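Local coordinates for protein ADP-ribosylating toxin CARDS (Mycoplasma pneumoniae, PDB 4TLV) that transfers ADP-ribose from NAD(+) to multiple target proteins and provokes vacuolization in mammalian cells, at residues L125-T137 against V217-F230. Sequence-based numbering, arbitrary orientation.
Sequences LRTSFAYQREWFT and VADVSEGTSASLSF
The β-hairpin of strands 214-219 and 225-226, turned through a type I' turn from S221 to T224, lies against the mART-domain loop linking helix 115-126 to strand 134-138, and side chains of that loop reach the hairpin's backbone. Y131 OH donates to S225 O at 2.7 Å, arriving above the carbonyl plane, while T224 CG2 lies 3.4 Å from Y131 OH. A water bridges S128 O to S225 N, so both backbone polar groups of S225 are engaged by or through the loop.

Q132 does double duty. With CG anti to its carbonyl carbon (chi1 -65°) and the chain extended beyond, its amide lies over one face of the F230 ring, the two planes 18° apart and CD 3.7 Å above the ring, offset toward the rim. Q132 OE1 accepts from S227 N at 2.9 Å (N-H...O 156°); this bond, a weak one from Q132 NE2 to S227 OG and the stacked ring probably hold the amide's orientation. E134 OE1 meets the ring edge, its carboxylate nearly perpendicular; a water bridges E134 OE1 and S227 OG, and E134 OE2 is hydrogen-bonded to H38 NE2. F129 turns its ring edge to A226 C, 3.7 Å from CE1, and to V217 CG2.

Amide-on-ring stacking, with the backbone N-H just before helix 228-231 given to Q132, here joins the mART region to the inferred NAD(+)-binding-pocket segment within the pertussis-toxin-like fold.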
ATOM      1  N   LEU A 125       9.153   6.856  -3.248  1.00 11.22           N
ATOM      2  CA  LEU A 125       7.868   6.487  -3.858  1.00 10.57           C
ATOM      3  C   LEU A 125       7.397   5.116  -3.343  1.00 13.90           C
ATOM      4  O   LEU A 125       6.206   4.904  -3.094  1.00 13.45           O
ATOM      5  CB  LEU A 125       8.010   6.422  -5.376  1.00 10.78           C
ATOM      6  CG  LEU A 125       6.812   5.922  -6.191  1.00 11.51           C
ATOM      7  CD1 LEU A 125       5.596   6.800  -5.895  1.00 14.09           C
ATOM      8  CD2 LEU A 125       7.169   5.963  -7.672  1.00 14.29           C
ATOM      9  N   ARG A 126       8.344   4.190  -3.203  1.00 11.49           N
ATOM     10  CA  ARG A 126       8.051   2.802  -2.811  1.00 13.24           C
ATOM     11  C   ARG A 126       7.621   2.668  -1.359  1.00 11.36           C
ATOM     12  O   ARG A 126       6.886   1.750  -0.989  1.00 13.59           O
ATOM     13  CB  ARG A 126       9.304   1.952  -2.984  1.00 12.95           C
ATOM     14  CG  ARG A 126       9.597   1.533  -4.419  1.00 13.01           C
ATOM     15  CD  ARG A 126      10.893   0.706  -4.404  1.00 10.15           C
ATOM     16  NE  ARG A 126      10.979  -0.151  -5.580  1.00 13.82           N
ATOM     17  CZ  ARG A 126      11.841  -1.148  -5.704  1.00 14.39           C
ATOM     18  NH1 ARG A 126      12.686  -1.411  -4.704  1.00 12.88           N
ATOM     19  NH2 ARG A 126      11.846  -1.888  -6.809  1.00 11.54           N
ATOM     20  N   THR A 127       8.139   3.557  -0.529  1.00 13.20           N
ATOM     21  CA  THR A 127       7.962   3.428   0.904  1.00 15.21           C
ATOM     22  C   THR A 127       7.095   4.590   1.395  1.00 16.75           C
ATOM     23  O   THR A 127       5.856   4.462   1.439  1.00 20.05           O
ATOM     24  CB  THR A 127       9.318   3.267   1.648  1.00 18.66           C
ATOM     25  OG1 THR A 127      10.147   4.417   1.445  1.00 19.70           O
ATOM     26  CG2 THR A 127      10.052   2.027   1.134  1.00 16.34           C
ATOM     27  N   SER A 128       7.719   5.731   1.647  1.00 14.29           N
ATOM     28  CA  SER A 128       7.048   6.918   2.207  1.00 17.12           C
ATOM     29  C   SER A 128       5.732   7.356   1.551  1.00 16.26           C
ATOM     30  O   SER A 128       4.763   7.664   2.265  1.00 10.62           O
ATOM     31  CB  SER A 128       8.015   8.114   2.235  1.00 15.92           C
ATOM     32  OG  SER A 128       9.156   7.791   3.003  1.00 19.84           O
ATOM     33  N   PHE A 129       5.701   7.436   0.217  1.00 12.24           N
ATOM     34  CA  PHE A 129       4.502   7.917  -0.468  1.00 12.30           C
ATOM     35  C   PHE A 129       3.585   6.831  -1.021  1.00 11.25           C
ATOM     36  O   PHE A 129       2.537   7.142  -1.568  1.00 10.77           O
ATOM     37  CB  PHE A 129       4.883   8.852  -1.626  1.00 12.01           C
ATOM     38  CG  PHE A 129       5.720  10.021  -1.201  1.00 13.89           C
ATOM     39  CD1 PHE A 129       5.198  10.984  -0.348  1.00 12.53           C
ATOM     40  CD2 PHE A 129       7.021  10.169  -1.660  1.00 14.85           C
ATOM     41  CE1 PHE A 129       5.959  12.091   0.044  1.00 15.30           C
ATOM     42  CE2 PHE A 129       7.794  11.268  -1.266  1.00 13.88           C
ATOM     43  CZ  PHE A 129       7.259  12.227  -0.413  1.00 14.82           C
ATOM     44  N   ALA A 130       3.986   5.569  -0.913  1.00 12.89           N
ATOM     45  CA  ALA A 130       3.275   4.496  -1.608  1.00 12.97           C
ATOM     46  C   ALA A 130       1.819   4.317  -1.147  1.00 11.79           C
ATOM     47  O   ALA A 130       0.936   3.988  -1.950  1.00 12.81           O
ATOM     48  CB  ALA A 130       4.050   3.178  -1.467  1.00 12.14           C
ATOM     49  N   TYR A 131       1.576   4.535   0.140  1.00  9.75           N
ATOM     50  CA  TYR A 131       0.242   4.359   0.723  1.00 10.17           C
ATOM     51  C   TYR A 131      -0.784   5.273   0.058  1.00 11.41           C
ATOM     52  O   TYR A 131      -1.996   5.046   0.167  1.00 10.05           O
ATOM     53  CB  TYR A 131       0.262   4.656   2.233  1.00  8.34           C
ATOM     54  CG  TYR A 131       0.304   6.148   2.520  1.00 10.53           C
ATOM     55  CD1 TYR A 131      -0.868   6.886   2.653  1.00  9.76           C
ATOM     56  CD2 TYR A 131       1.516   6.820   2.631  1.00  8.34           C
ATOM     57  CE1 TYR A 131      -0.835   8.249   2.876  1.00 10.64           C
ATOM     58  CE2 TYR A 131       1.557   8.193   2.844  1.00  8.30           C
ATOM     59  CZ  TYR A 131       0.381   8.898   2.976  1.00  8.73           C
ATOM     60  OH  TYR A 131       0.416  10.262   3.198  1.00 10.55           O
ATOM     61  N   GLN A 132      -0.309   6.333  -0.599  1.00  9.66           N
ATOM     62  CA  GLN A 132      -1.209   7.245  -1.312  1.00 12.54           C
ATOM     63  C   GLN A 132      -1.973   6.564  -2.456  1.00 10.17           C
ATOM     64  O   GLN A 132      -2.991   7.078  -2.925  1.00  9.22           O
ATOM     65  CB  GLN A 132      -0.446   8.478  -1.832  1.00 10.55           C
ATOM     66  CG  GLN A 132       0.099   9.357  -0.704  1.00 11.54           C
ATOM     67  CD  GLN A 132       0.869  10.560  -1.205  1.00 16.39           C
ATOM     68  OE1 GLN A 132       0.745  11.655  -0.488  1.00 11.10           O
ATOM     69  NE2 GLN A 132       1.564  10.506  -2.235  1.00 13.01           N
ATOM     70  N   ARG A 133      -1.488   5.408  -2.896  1.00  9.71           N
ATOM     71  CA  ARG A 133      -2.130   4.684  -3.991  1.00 10.87           C
ATOM     72  C   ARG A 133      -2.388   5.627  -5.159  1.00 10.88           C
ATOM     73  O   ARG A 133      -3.464   5.597  -5.753  1.00  8.76           O
ATOM     74  CB  ARG A 133      -3.462   4.065  -3.524  1.00 12.22           C
ATOM     75  CG  ARG A 133      -3.323   3.071  -2.366  1.00 14.67           C
ATOM     76  CD  ARG A 133      -2.957   1.663  -2.835  1.00 22.63           C
ATOM     77  NE  ARG A 133      -4.008   0.999  -3.639  1.00 18.05           N
ATOM     78  CZ  ARG A 133      -5.031   0.304  -3.139  1.00 20.22           C
ATOM     79  NH1 ARG A 133      -5.209   0.184  -1.817  1.00 21.76           N
ATOM     80  NH2 ARG A 133      -5.899  -0.275  -3.967  1.00 25.65           N
ATOM     81  N   GLU A 134      -1.405   6.465  -5.490  1.00 10.55           N
ATOM     82  CA  GLU A 134      -1.640   7.564  -6.439  1.00  8.53           C
ATOM     83  C   GLU A 134      -1.785   7.125  -7.890  1.00  8.84           C
ATOM     84  O   GLU A 134      -0.966   6.382  -8.414  1.00  8.58           O
ATOM     85  CB  GLU A 134      -0.552   8.655  -6.367  1.00  9.12           C
ATOM     86  CG  GLU A 134      -0.800   9.765  -7.421  1.00 12.63           C
ATOM     87  CD  GLU A 134       0.137  10.956  -7.317  1.00 14.41           C
ATOM     88  OE1 GLU A 134       1.117  10.902  -6.542  1.00 15.77           O
ATOM     89  OE2 GLU A 134      -0.117  11.948  -8.034  1.00 15.93           O
ATOM     90  N   TRP A 135      -2.852   7.592  -8.521  1.00 10.13           N
ATOM     91  CA  TRP A 135      -2.967   7.572  -9.977  1.00  9.33           C
ATOM     92  C   TRP A 135      -2.945   9.047 -10.350  1.00 11.08           C
ATOM     93  O   TRP A 135      -3.709   9.842  -9.791  1.00 12.23           O
ATOM     94  CB  TRP A 135      -4.294   6.934 -10.398  1.00  8.01           C
ATOM     95  CG  TRP A 135      -4.293   5.440 -10.267  1.00  9.15           C
ATOM     96  CD1 TRP A 135      -4.456   4.718  -9.128  1.00 11.71           C
ATOM     97  CD2 TRP A 135      -4.104   4.492 -11.328  1.00 11.84           C
ATOM     98  NE1 TRP A 135      -4.384   3.369  -9.407  1.00  8.77           N
ATOM     99  CE2 TRP A 135      -4.174   3.210 -10.752  1.00 10.97           C
ATOM    100  CE3 TRP A 135      -3.893   4.609 -12.714  1.00 10.36           C
ATOM    101  CZ2 TRP A 135      -4.043   2.042 -11.509  1.00 15.18           C
ATOM    102  CZ3 TRP A 135      -3.748   3.459 -13.458  1.00 12.13           C
ATOM    103  CH2 TRP A 135      -3.829   2.180 -12.851  1.00 10.56           C
ATOM    104  N   PHE A 136      -2.035   9.437 -11.230  1.00  9.82           N
ATOM    105  CA  PHE A 136      -1.986  10.827 -11.646  1.00  9.35           C
ATOM    106  C   PHE A 136      -2.542  10.944 -13.050  1.00  9.60           C
ATOM    107  O   PHE A 136      -2.452   9.995 -13.836  1.00 10.66           O
ATOM    108  CB  PHE A 136      -0.566  11.406 -11.545  1.00  9.69           C
ATOM    109  CG  PHE A 136       0.443  10.768 -12.477  1.00 12.22           C
ATOM    110  CD1 PHE A 136       1.123   9.611 -12.102  1.00 10.37           C
ATOM    111  CD2 PHE A 136       0.745  11.351 -13.706  1.00 13.46           C
ATOM    112  CE1 PHE A 136       2.066   9.029 -12.938  1.00 10.77           C
ATOM    113  CE2 PHE A 136       1.699  10.767 -14.548  1.00 13.17           C
ATOM    114  CZ  PHE A 136       2.360   9.607 -14.151  1.00 12.13           C
ATOM    115  N   THR A 137      -3.136  12.095 -13.362  1.00  9.64           N
ATOM    116  CA  THR A 137      -3.643  12.313 -14.713  1.00  9.55           C
ATOM    117  C   THR A 137      -2.631  13.159 -15.460  1.00 12.33           C
ATOM    118  O   THR A 137      -1.963  14.025 -14.871  1.00 12.47           O
ATOM    119  CB  THR A 137      -5.008  13.005 -14.727  1.00 14.16           C
ATOM    120  OG1 THR A 137      -4.877  14.313 -14.166  1.00 13.36           O
ATOM    121  CG2 THR A 137      -6.017  12.201 -13.900  1.00 13.64           C
ATOM    122  N   VAL A 217       7.884  17.748   1.535  1.00 14.32           N
ATOM    123  CA  VAL A 217       7.083  16.696   2.137  1.00 14.79           C
ATOM    124  C   VAL A 217       6.162  17.339   3.141  1.00 15.04           C
ATOM    125  O   VAL A 217       6.611  18.118   3.990  1.00 15.55           O
ATOM    126  CB  VAL A 217       7.954  15.689   2.933  1.00 18.32           C
ATOM    127  CG1 VAL A 217       7.090  14.546   3.469  1.00 16.47           C
ATOM    128  CG2 VAL A 217       9.083  15.148   2.085  1.00 18.18           C
ATOM    129  N   ALA A 218       4.876  17.023   3.054  1.00 12.25           N
ATOM    130  CA  ALA A 218       3.958  17.432   4.100  1.00 13.84           C
ATOM    131  C   ALA A 218       3.931  16.371   5.215  1.00 13.04           C
ATOM    132  O   ALA A 218       3.751  15.176   4.952  1.00 12.79           O
ATOM    133  CB  ALA A 218       2.565  17.657   3.525  1.00 13.24           C
ATOM    134  N   ASP A 219       4.116  16.813   6.455  1.00 12.14           N
ATOM    135  CA  ASP A 219       4.021  15.934   7.624  1.00 12.47           C
ATOM    136  C   ASP A 219       2.542  15.838   8.014  1.00 11.49           C
ATOM    137  O   ASP A 219       1.950  16.828   8.454  1.00 11.55           O
ATOM    138  CB  ASP A 219       4.837  16.533   8.775  1.00 10.30           C
ATOM    139  CG  ASP A 219       4.817  15.688  10.018  1.00 13.10           C
ATOM    140  OD1 ASP A 219       3.926  14.821  10.154  1.00 12.96           O
ATOM    141  OD2 ASP A 219       5.715  15.886  10.869  1.00 14.47           O
ATOM    142  N   VAL A 220       1.941  14.656   7.859  1.00 12.43           N
ATOM    143  CA  VAL A 220       0.513  14.515   8.156  1.00 12.99           C
ATOM    144  C   VAL A 220       0.220  13.651   9.387  1.00  9.92           C
ATOM    145  O   VAL A 220      -0.825  12.999   9.464  1.00 10.76           O
ATOM    146  CB  VAL A 220      -0.304  14.053   6.916  1.00 11.82           C
ATOM    147  CG1 VAL A 220      -0.311  15.153   5.856  1.00 11.99           C
ATOM    148  CG2 VAL A 220       0.254  12.718   6.348  1.00  8.93           C
ATOM    149  N   SER A 221       1.166  13.671  10.330  1.00 10.39           N
ATOM    150  CA  SER A 221       1.046  13.075  11.664  1.00 11.26           C
ATOM    151  C   SER A 221       1.481  11.621  11.720  1.00 11.22           C
ATOM    152  O   SER A 221       1.448  10.908  10.718  1.00 11.98           O
ATOM    153  CB  SER A 221      -0.364  13.217  12.251  1.00 14.18           C
ATOM    154  OG  SER A 221      -0.824  14.555  12.166  1.00 14.60           O
ATOM    155  N   GLU A 222       1.914  11.214  12.908  1.00 11.13           N
ATOM    156  CA  GLU A 222       2.349   9.851  13.169  1.00 10.20           C
ATOM    157  C   GLU A 222       3.422   9.375  12.197  1.00 10.93           C
ATOM    158  O   GLU A 222       3.462   8.206  11.818  1.00 10.46           O
ATOM    159  CB  GLU A 222       1.158   8.904  13.187  1.00 12.08           C
ATOM    160  CG  GLU A 222       0.314   9.119  14.424  1.00 15.04           C
ATOM    161  CD  GLU A 222      -0.897   8.223  14.453  1.00 15.47           C
ATOM    162  OE1 GLU A 222      -1.706   8.286  13.499  1.00 15.12           O
ATOM    163  OE2 GLU A 222      -1.018   7.463  15.431  1.00 17.96           O
ATOM    164  N   GLY A 223       4.301  10.295  11.825  1.00 10.85           N
ATOM    165  CA  GLY A 223       5.456   9.950  11.008  1.00 10.18           C
ATOM    166  C   GLY A 223       5.161   9.887   9.521  1.00  9.80           C
ATOM    167  O   GLY A 223       6.056   9.606   8.716  1.00 10.44           O
ATOM    168  N   THR A 224       3.915  10.144   9.156  1.00  9.32           N
ATOM    169  CA  THR A 224       3.450   9.934   7.785  1.00  9.94           C
ATOM    170  C   THR A 224       3.816  11.103   6.876  1.00 11.57           C
ATOM    171  O   THR A 224       3.629  12.252   7.251  1.00 13.10           O
ATOM    172  CB  THR A 224       1.916   9.709   7.772  1.00 11.54           C
ATOM    173  OG1 THR A 224       1.615   8.609   8.630  1.00 10.59           O
ATOM    174  CG2 THR A 224       1.400   9.407   6.371  1.00  9.07           C
ATOM    175  N   SER A 225       4.366  10.794   5.700  1.00 12.41           N
ATOM    176  CA  SER A 225       4.682  11.797   4.684  1.00 13.26           C
ATOM    177  C   SER A 225       3.572  11.849   3.643  1.00 10.83           C
ATOM    178  O   SER A 225       3.039  10.809   3.266  1.00 11.76           O
ATOM    179  CB  SER A 225       5.983  11.418   3.954  1.00 12.30           C
ATOM    180  OG  SER A 225       7.024  11.138   4.862  1.00 14.75           O
ATOM    181  N   ALA A 226       3.235  13.050   3.172  1.00  9.84           N
ATOM    182  CA  ALA A 226       2.294  13.218   2.064  1.00  9.32           C
ATOM    183  C   ALA A 226       2.953  14.104   1.013  1.00 11.53           C
ATOM    184  O   ALA A 226       3.719  15.002   1.360  1.00 12.18           O
ATOM    185  CB  ALA A 226       0.972  13.861   2.551  1.00  8.73           C
ATOM    186  N   SER A 227       2.682  13.867  -0.263  1.00 10.48           N
ATOM    187  CA  SER A 227       3.137  14.860  -1.238  1.00 12.94           C
ATOM    188  C   SER A 227       2.236  16.076  -1.154  1.00 10.77           C
ATOM    189  O   SER A 227       1.075  15.994  -0.735  1.00 11.57           O
ATOM    190  CB  SER A 227       3.157  14.318  -2.668  1.00 16.02           C
ATOM    191  OG  SER A 227       1.919  13.753  -2.989  1.00 17.27           O
ATOM    192  N   LEU A 228       2.767  17.215  -1.563  1.00 13.59           N
ATOM    193  CA  LEU A 228       1.976  18.435  -1.553  1.00 13.19           C
ATOM    194  C   LEU A 228       0.793  18.380  -2.534  1.00 13.87           C
ATOM    195  O   LEU A 228      -0.200  19.087  -2.357  1.00 13.06           O
ATOM    196  CB  LEU A 228       2.869  19.651  -1.815  1.00 14.67           C
ATOM    197  CG  LEU A 228       3.690  20.133  -0.602  1.00 13.05           C
ATOM    198  CD1 LEU A 228       4.624  19.059  -0.026  1.00 14.26           C
ATOM    199  CD2 LEU A 228       4.472  21.400  -0.973  1.00 13.17           C
ATOM    200  N   SER A 229       0.869  17.541  -3.559  1.00 11.89           N
ATOM    201  CA  SER A 229      -0.200  17.467  -4.513  0.60 13.04           C
ATOM    202  C   SER A 229      -1.497  16.874  -3.724  1.00 14.51           C
ATOM    203  O   SER A 229      -2.625  17.194  -4.075  1.00 15.27           O
ATOM    204  CB  SER A 229       0.109  16.622  -5.750  0.60 14.04           C
ATOM    205  OG  SER A 229       0.462  15.299  -5.371  0.60 15.29           O
ATOM    206  N   PHE A 230      -1.265  16.041  -2.711  1.00 12.35           N
ATOM    207  CA  PHE A 230      -2.345  15.547  -1.858  1.00 13.08           C
ATOM    208  C   PHE A 230      -2.714  16.569  -0.763  1.00 12.17           C
ATOM    209  O   PHE A 230      -3.893  16.896  -0.570  1.00 14.56           O
ATOM    210  CB  PHE A 230      -1.963  14.202  -1.207  1.00 13.27           C
ATOM    211  CG  PHE A 230      -2.176  13.004  -2.106  1.00 13.42           C
ATOM    212  CD1 PHE A 230      -1.354  12.783  -3.206  1.00 13.04           C
ATOM    213  CD2 PHE A 230      -3.190  12.098  -1.851  1.00 21.75           C
ATOM    214  CE1 PHE A 230      -1.558  11.693  -4.056  1.00 13.18           C
ATOM    215  CE2 PHE A 230      -3.396  10.992  -2.694  1.00 17.70           C
ATOM    216  CZ  PHE A 230      -2.585  10.797  -3.802  1.00 16.56           C
TER
HETATM  217  O   HOH W   1       4.596   7.847   5.018  1.00 12.30           O
HETATM  218  O   HOH W   2       2.565  13.029  -5.664  1.00 12.38           O